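Local coordinates for sarcolemmal membrane-associated protein (Homo sapiens, PDB 6AR0) that works as an adaptor in the extended STRIPAK phosphatase complex, which dephosphorylates STK3 and so inhibits Hippo signaling, and is represented here by its FHA domain, at residues 57-62 with 66-71; 7-12 with 17-22; 31-34 with 38-41. All coordinates share one frame; numbering follows the deposited sequence.

Contact 1: residues 57-62 with 66-71; sequences LVWFDH and KFYLQD
Leu57 to Asp61 run antiparallel to Lys66 to Gln70 as the two arms of a beta hairpin in the FHA beta-sandwich, their axes 160° apart and 4.8 Å at closest approach. Trp59 and Tyr68 form a hydrogen-bonded pair, with Trp59 N giving to Tyr68 O at 3.0 Å and Tyr68 N returning the bond to Trp59 O; Leu57 and Gln70 repeat this arrangement. Val58-Leu69 lies between them and Phe60-Phe67 beyond, toward the turn, both non-hydrogen-bonded pairs. Successive pairs turn to opposite faces: Val58, Leu69, Phe60 and Phe67 to one, Leu57, Trp59, Tyr68 and Gln70 to the other.

The first of these faces is buried. Phe60 lays its CD1 over the centre of the Phe67 ring, 3.4 Å from Phe67 CZ, yet the planes meet at 46°, an oblique packing rather than a stack. Ile97 of strand 95-97 touches Val58, Phe67 and Leu69 on this same side.

On the other face the indole of Trp59 leans across the strand. Its CG sits between the backbone N and the carbonyl carbon (chi1 70°), a rotation that lays the ring over Tyr68, whose CB makes a CH-pi contact 3.6 Å from the centroid of the indole's six-membered ring. The Tyr68 ring itself is slid well aside and barely overlaps the indole, while Gln70 CB meets the indole at its edge, 3.8 Å from Trp59 CZ3. The amide of Gln70 reaches further, with NE2 donating a hydrogen bond to Ser92 O, and Lys66 forms a salt bridge with Glu96. Asp61 divides its carboxylate: OD1 accepts from the backbone N of Lys63, and OD2 accepts from a water 2.8 Å away, which lies 2.7 Å from Tyr68 OH and thereby links the two strands.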
# COMPACT_ATOMS: atom_id res chain seq x y z
N LEU A 57 6.06 2.81 -2.23
CA LEU A 57 6.57 1.93 -3.27
C LEU A 57 6.58 0.52 -2.71
O LEU A 57 7.00 0.32 -1.57
CB LEU A 57 7.98 2.37 -3.61
CG LEU A 57 8.64 1.84 -4.89
CD1 LEU A 57 7.87 2.29 -6.13
CD2 LEU A 57 10.07 2.31 -4.95
N VAL A 58 6.11 -0.46 -3.50
CA VAL A 58 6.09 -1.86 -3.09
C VAL A 58 6.81 -2.69 -4.14
O VAL A 58 6.66 -2.45 -5.35
CB VAL A 58 4.64 -2.35 -2.83
CG1 VAL A 58 3.76 -2.27 -4.07
CG2 VAL A 58 4.64 -3.75 -2.26
N TRP A 59 7.59 -3.68 -3.70
CA TRP A 59 8.33 -4.48 -4.66
C TRP A 59 8.66 -5.85 -4.09
O TRP A 59 8.57 -6.10 -2.88
CB TRP A 59 9.61 -3.79 -5.13
CG TRP A 59 10.73 -3.64 -4.12
CD1 TRP A 59 11.81 -4.45 -3.97
CD2 TRP A 59 10.89 -2.57 -3.18
NE1 TRP A 59 12.63 -3.96 -2.99
CE2 TRP A 59 12.09 -2.80 -2.50
CE3 TRP A 59 10.14 -1.43 -2.87
CZ2 TRP A 59 12.58 -1.92 -1.53
CZ3 TRP A 59 10.62 -0.57 -1.91
CH2 TRP A 59 11.82 -0.82 -1.25
N PHE A 60 9.07 -6.72 -5.00
CA PHE A 60 9.61 -8.04 -4.69
C PHE A 60 11.08 -8.06 -5.06
O PHE A 60 11.45 -7.66 -6.17
CB PHE A 60 8.87 -9.10 -5.50
CG PHE A 60 9.40 -10.50 -5.32
CD1 PHE A 60 9.31 -11.14 -4.10
CD2 PHE A 60 9.99 -11.18 -6.38
CE1 PHE A 60 9.80 -12.44 -3.94
CE2 PHE A 60 10.46 -12.47 -6.22
CZ PHE A 60 10.38 -13.09 -5.01
N ASP A 61 11.91 -8.49 -4.13
CA ASP A 61 13.35 -8.63 -4.34
C ASP A 61 13.60 -10.04 -4.82
O ASP A 61 13.56 -10.99 -4.04
CB ASP A 61 14.08 -8.35 -3.03
CG ASP A 61 15.57 -8.37 -3.16
OD1 ASP A 61 16.08 -9.05 -4.08
OD2 ASP A 61 16.23 -7.72 -2.32
N HIS A 62 13.82 -10.17 -6.13
CA HIS A 62 13.89 -11.47 -6.77
C HIS A 62 15.11 -12.28 -6.32
O HIS A 62 15.12 -13.50 -6.51
CB HIS A 62 13.87 -11.29 -8.31
CG HIS A 62 12.58 -10.76 -8.86
ND1 HIS A 62 12.19 -9.44 -8.72
CD2 HIS A 62 11.59 -11.36 -9.57
CE1 HIS A 62 11.01 -9.27 -9.31
NE2 HIS A 62 10.63 -10.42 -9.83
N LYS A 66 12.21 -11.72 -0.74
CA LYS A 66 11.55 -10.85 0.23
C LYS A 66 10.77 -9.75 -0.49
O LYS A 66 11.15 -9.29 -1.57
CB LYS A 66 12.57 -10.21 1.17
CG LYS A 66 13.28 -11.14 2.15
CD LYS A 66 14.24 -10.37 3.11
CE LYS A 66 14.82 -11.28 4.19
NZ LYS A 66 13.78 -11.72 5.15
N PHE A 67 9.69 -9.31 0.14
CA PHE A 67 8.85 -8.23 -0.33
C PHE A 67 9.05 -7.03 0.58
O PHE A 67 9.21 -7.18 1.81
CB PHE A 67 7.37 -8.64 -0.27
CG PHE A 67 6.99 -9.74 -1.21
CD1 PHE A 67 6.33 -9.46 -2.39
CD2 PHE A 67 7.25 -11.06 -0.90
CE1 PHE A 67 5.95 -10.49 -3.25
CE2 PHE A 67 6.88 -12.09 -1.76
CZ PHE A 67 6.22 -11.80 -2.92
N TYR A 68 8.96 -5.83 -0.00
CA TYR A 68 9.21 -4.61 0.74
C TYR A 68 8.20 -3.53 0.42
O TYR A 68 7.66 -3.45 -0.68
CB TYR A 68 10.58 -4.03 0.42
CG TYR A 68 11.70 -4.90 0.89
CD1 TYR A 68 12.20 -4.78 2.18
CD2 TYR A 68 12.26 -5.85 0.06
CE1 TYR A 68 13.22 -5.57 2.63
CE2 TYR A 68 13.30 -6.65 0.50
CZ TYR A 68 13.77 -6.50 1.80
OH TYR A 68 14.80 -7.27 2.27
N LEU A 69 8.00 -2.66 1.40
CA LEU A 69 7.22 -1.44 1.29
C LEU A 69 8.07 -0.28 1.80
O LEU A 69 8.76 -0.40 2.81
CB LEU A 69 5.96 -1.58 2.15
CG LEU A 69 4.95 -0.44 2.18
CD1 LEU A 69 4.38 -0.18 0.80
CD2 LEU A 69 3.84 -0.74 3.17
N GLN A 70 8.03 0.84 1.08
CA GLN A 70 8.78 2.03 1.46
C GLN A 70 7.89 3.25 1.33
O GLN A 70 7.26 3.46 0.29
CB GLN A 70 10.00 2.19 0.56
CG GLN A 70 10.86 3.37 0.91
CD GLN A 70 12.11 3.40 0.09
OE1 GLN A 70 12.10 3.03 -1.09
NE2 GLN A 70 13.20 3.84 0.69
N ASP A 71 7.86 4.08 2.37
CA ASP A 71 7.16 5.36 2.30
C ASP A 71 8.05 6.36 1.56
O ASP A 71 9.22 6.53 1.92
CB ASP A 71 6.84 5.86 3.70
CG ASP A 71 6.02 7.13 3.69
OD1 ASP A 71 6.53 8.14 3.17
OD2 ASP A 71 4.87 7.07 4.18
O HOH W 1 16.23 -8.47 0.34

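Contact 2: residues 7-12 with 17-22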
# COMPACT_ATOMS: atom_id res chain seq x y z
N ILE A 7 -1.78 -9.30 -3.52
CA ILE A 7 -3.22 -9.10 -3.55
C ILE A 7 -3.60 -8.17 -2.40
O ILE A 7 -3.29 -8.46 -1.25
CB ILE A 7 -3.99 -10.43 -3.44
CG1 ILE A 7 -3.66 -11.34 -4.63
CG2 ILE A 7 -5.49 -10.16 -3.35
CD1 ILE A 7 -4.36 -12.69 -4.61
N PHE A 8 -4.24 -7.06 -2.73
CA PHE A 8 -4.72 -6.08 -1.75
C PHE A 8 -6.23 -6.24 -1.62
O PHE A 8 -6.95 -6.09 -2.61
CB PHE A 8 -4.47 -4.65 -2.23
CG PHE A 8 -3.03 -4.22 -2.28
CD1 PHE A 8 -2.55 -3.32 -1.36
CD2 PHE A 8 -2.17 -4.64 -3.29
CE1 PHE A 8 -1.24 -2.88 -1.41
CE2 PHE A 8 -0.85 -4.19 -3.36
CZ PHE A 8 -0.40 -3.31 -2.42
N THR A 9 -6.71 -6.52 -0.40
CA THR A 9 -8.14 -6.59 -0.14
C THR A 9 -8.54 -5.54 0.88
O THR A 9 -7.82 -5.27 1.84
CB THR A 9 -8.56 -7.99 0.34
OG1 THR A 9 -7.77 -8.38 1.46
CG2 THR A 9 -8.37 -8.99 -0.76
N CYS A 10 -9.72 -4.97 0.69
CA CYS A 10 -10.18 -3.83 1.47
C CYS A 10 -10.70 -4.27 2.83
O CYS A 10 -11.64 -5.07 2.92
CB CYS A 10 -11.28 -3.17 0.66
SG CYS A 10 -12.03 -1.70 1.32
N ARG A 11 -10.14 -3.71 3.91
CA ARG A 11 -10.56 -4.01 5.27
C ARG A 11 -11.80 -3.21 5.65
O ARG A 11 -12.12 -2.21 5.02
CB ARG A 11 -9.43 -3.67 6.24
CG ARG A 11 -8.22 -4.57 6.11
CD ARG A 11 -8.36 -5.82 6.93
NE ARG A 11 -8.26 -5.54 8.36
CZ ARG A 11 -8.25 -6.48 9.30
NH1 ARG A 11 -8.33 -7.77 8.99
NH2 ARG A 11 -8.14 -6.14 10.57
N PRO A 12 -12.50 -3.62 6.71
CA PRO A 12 -13.77 -2.96 7.03
C PRO A 12 -13.66 -1.50 7.39
O PRO A 12 -14.67 -0.78 7.26
CB PRO A 12 -14.31 -3.77 8.21
CG PRO A 12 -13.67 -5.06 8.13
CD PRO A 12 -12.33 -4.86 7.48
N PHE A 17 -12.33 0.39 -1.72
CA PHE A 17 -11.64 0.12 -2.98
C PHE A 17 -11.91 -1.32 -3.36
O PHE A 17 -12.26 -2.14 -2.51
CB PHE A 17 -10.12 0.40 -2.90
CG PHE A 17 -9.34 -0.54 -2.01
CD1 PHE A 17 -9.17 -0.25 -0.66
CD2 PHE A 17 -8.77 -1.68 -2.52
CE1 PHE A 17 -8.42 -1.08 0.15
CE2 PHE A 17 -8.03 -2.52 -1.72
CZ PHE A 17 -7.84 -2.22 -0.39
N GLN A 18 -11.75 -1.62 -4.65
CA GLN A 18 -11.93 -2.97 -5.14
C GLN A 18 -10.60 -3.72 -5.13
O GLN A 18 -9.53 -3.15 -5.36
CB GLN A 18 -12.52 -2.97 -6.55
CG GLN A 18 -13.88 -2.27 -6.64
CD GLN A 18 -14.91 -2.87 -5.69
OE1 GLN A 18 -15.17 -4.07 -5.71
NE2 GLN A 18 -15.50 -2.02 -4.85
N GLU A 19 -10.69 -5.02 -4.88
CA GLU A 19 -9.52 -5.87 -4.71
C GLU A 19 -8.54 -5.73 -5.87
O GLU A 19 -8.94 -5.71 -7.04
CB GLU A 19 -10.00 -7.32 -4.61
CG GLU A 19 -8.90 -8.36 -4.52
CD GLU A 19 -9.47 -9.75 -4.26
OE1 GLU A 19 -10.55 -9.85 -3.63
OE2 GLU A 19 -8.86 -10.73 -4.70
N ARG A 20 -7.25 -5.67 -5.54
CA ARG A 20 -6.20 -5.47 -6.52
C ARG A 20 -5.33 -6.71 -6.61
O ARG A 20 -4.96 -7.29 -5.59
CB ARG A 20 -5.32 -4.27 -6.16
CG ARG A 20 -6.09 -3.01 -5.83
CD ARG A 20 -6.94 -2.53 -7.01
NE ARG A 20 -7.69 -1.32 -6.69
CZ ARG A 20 -7.21 -0.08 -6.75
NH1 ARG A 20 -5.97 0.15 -7.14
NH2 ARG A 20 -7.97 0.94 -6.39
N HIS A 21 -5.02 -7.11 -7.84
CA HIS A 21 -4.08 -8.20 -8.14
C HIS A 21 -2.88 -7.54 -8.80
O HIS A 21 -2.87 -7.31 -10.00
CB HIS A 21 -4.71 -9.26 -9.05
CG HIS A 21 -5.83 -10.01 -8.41
ND1 HIS A 21 -6.56 -10.98 -9.07
CD2 HIS A 21 -6.35 -9.92 -7.17
CE1 HIS A 21 -7.48 -11.45 -8.25
NE2 HIS A 21 -7.37 -10.84 -7.08
N VAL A 22 -1.88 -7.20 -7.98
CA VAL A 22 -0.77 -6.34 -8.40
C VAL A 22 0.46 -7.21 -8.62
O VAL A 22 1.08 -7.67 -7.66
CB VAL A 22 -0.48 -5.24 -7.37
CG1 VAL A 22 0.67 -4.35 -7.85
CG2 VAL A 22 -1.71 -4.40 -7.09
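Cys10 and Phe17 make the closest side-chain packing between residues 7-12 and 17-22. Phe17 holds CG between its backbone N and carbonyl carbon (chi1 67°), which brings the ring against the backbone of Thr9 and Cys10. Cys10 CB then stands over one face of the ring, toward the rim, 3.7 Å from the centroid in a CH-pi contact, and Phe17 CZ comes within 3.4 Å of Cys10 CA. Cys10 SG lies obliquely to the same ring and accepts a weak hydrogen bond from Phe17 N, at 3.7 Å. Phe46 adds an edge-to-face contact to the Phe17 ring.

Phe8 carries the dense packing onward. Its CB abuts Arg20 CB, and its ring leans on Val22, with CD2 3.8 Å from Val22 CG2; Ser123 and Ile125 of strand 117-128 touch Phe8 as well. The guanidinium of Arg20 leads off to the backbone carbonyls of Asn43 and Thr45. Strands 5-10 and 20-23 form a beta hairpin of the FHA beta-sandwich, in which Phe8 N donates to Arg20 O and Arg20 N to Phe8 O, each at 3.0 Å.

The outer side, formed by Ile7, Thr9, Glu19 and His21, is held more loosely. Glu19 lies alongside Thr9, its OE1 3.7 Å from Thr9 CG2, while Ile7 CG2 rests near both Glu19 OE2 and the imidazole. The firm polar link here stays within one arm: His21 NE2, with the acceptor close to its ring plane, gives a 2.8 Å hydrogen bond to Glu19 OE2 on the anti side of the carboxylate and 27° out of the carboxylate plane.

Contact 3: residues 31-34 with 38-41; sequences GRSV and RPAQ
Ser33 sets OG opposite its own backbone N (chi1 177°), directing the hydroxyl across to Arg38, whose chain bends at chi2 (-59°) and folds its guanidinium back over the loop. The two torsions together bring Arg38 NH1 to 3.0 Å from Ser33 OG, and the N-H points almost straight at the oxygen, at 166°. The hydroxyl lies very nearly in the guanidinium plane, at its edge, so the bond uses an N-H in its natural direction.

The same flat group has a second, quite different neighbour. Val34 C sits over the centre of one guanidinium face, 3.4 Å from Arg38 CZ, and Val34 O lies above it too, 3.2 Å from Arg38 NE. That oxygen is close without being hydrogen-bonded, because the angle at NE is poor. Edge and face are thus occupied by consecutive residues, and together they should limit how the group can turn.

Carbon completes the surroundings of the hydroxyl: Arg38 CD and Pro39 CD approach Ser33 OG to 3.2 and 3.3 Å. Replacing Ser33 with an alanine would probably leave Arg38 NH1 without this acceptor and the guanidinium, though still lying against Val34, freer to turn.

Behind the contact, the Asn43 side chain grips the returning arm, accepting from Ala40 N and donating to Arg38 O, while Ser33 pairs through its backbone with Phe46. Such a surface loop closed by side chains, directly after the Gly31-Arg32 end of strand 28-32, is consistent with the loop that, in FHA domains, follows the strand carrying the Gly-Arg pair and helps form the phosphopeptide-binding end of the sandwich.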
# COMPACT_ATOMS: atom_id res chain seq x y z
N GLY A 31 -0.19 5.37 -4.70
CA GLY A 31 -0.47 6.79 -4.66
C GLY A 31 -1.90 7.11 -5.01
O GLY A 31 -2.70 6.23 -5.37
N ARG A 32 -2.21 8.39 -4.92
CA ARG A 32 -3.55 8.89 -5.17
C ARG A 32 -3.86 8.93 -6.66
O ARG A 32 -2.98 9.25 -7.48
CB ARG A 32 -3.65 10.32 -4.61
CG ARG A 32 -5.06 10.86 -4.57
CD ARG A 32 -5.12 12.23 -3.94
NE ARG A 32 -4.56 13.25 -4.82
CZ ARG A 32 -3.40 13.88 -4.66
NH1 ARG A 32 -2.61 13.63 -3.62
NH2 ARG A 32 -3.02 14.78 -5.54
N SER A 33 -5.11 8.66 -7.00
CA SER A 33 -5.59 8.78 -8.37
C SER A 33 -5.42 10.21 -8.86
O SER A 33 -5.84 11.16 -8.19
CB SER A 33 -7.07 8.40 -8.38
OG SER A 33 -7.61 8.56 -9.67
N VAL A 34 -4.80 10.35 -10.03
CA VAL A 34 -4.62 11.63 -10.70
C VAL A 34 -4.76 11.38 -12.20
O VAL A 34 -4.78 10.23 -12.66
CB VAL A 34 -3.24 12.25 -10.39
CG1 VAL A 34 -3.13 12.59 -8.91
CG2 VAL A 34 -2.11 11.33 -10.83
N ARG A 38 -4.85 6.34 -12.97
CA ARG A 38 -6.11 6.05 -12.32
C ARG A 38 -6.11 4.64 -11.74
O ARG A 38 -5.28 3.80 -12.10
CB ARG A 38 -7.24 6.17 -13.34
CG ARG A 38 -7.36 7.57 -13.95
CD ARG A 38 -7.60 8.61 -12.87
NE ARG A 38 -7.92 9.92 -13.42
CZ ARG A 38 -8.09 11.02 -12.69
NH1 ARG A 38 -8.00 10.96 -11.38
NH2 ARG A 38 -8.39 12.17 -13.28
N PRO A 39 -7.03 4.36 -10.82
CA PRO A 39 -7.12 3.01 -10.25
C PRO A 39 -7.38 1.97 -11.32
O PRO A 39 -8.13 2.19 -12.26
CB PRO A 39 -8.31 3.12 -9.29
CG PRO A 39 -8.38 4.57 -8.94
CD PRO A 39 -7.98 5.29 -10.18
N ALA A 40 -6.77 0.80 -11.14
CA ALA A 40 -7.03 -0.36 -11.97
C ALA A 40 -6.74 -1.60 -11.14
O ALA A 40 -6.05 -1.55 -10.13
CB ALA A 40 -6.16 -0.37 -13.22
N GLN A 41 -7.27 -2.74 -11.59
CA GLN A 41 -7.07 -3.98 -10.84
C GLN A 41 -5.59 -4.29 -10.65
O GLN A 41 -5.20 -4.87 -9.62
CB GLN A 41 -7.72 -5.14 -11.56
CG GLN A 41 -7.40 -6.48 -10.94
CD GLN A 41 -8.10 -7.60 -11.65
OE1 GLN A 41 -7.47 -8.51 -12.18
NE2 GLN A 41 -9.42 -7.54 -11.66

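Overall arrangement
The contacts follow one another along the chain, contact 2 first, then contact 3, then contact 1, all within a single FHA beta-sandwich. Contact 2 belongs to the antiparallel sheet that includes strands 5-10 and 20-23; contact 1 lies in the mixed sheet, where strand 56-61 neighbours strand 28-32, from which contact 3 departs. Centres of contacts 2 and 3 are about 13 Å apart, and they touch: His21 N probably donates to Gln41 O, with Arg20 packed against residues 39-41. Contact 1 stands apart, its centre about 17 Å from that of contact 2 and about 19 Å from that of contact 3. The two hairpins thus lie in different sheets, while contact 3's loop probably helps form the ligand-binding end, as in other FHA domains.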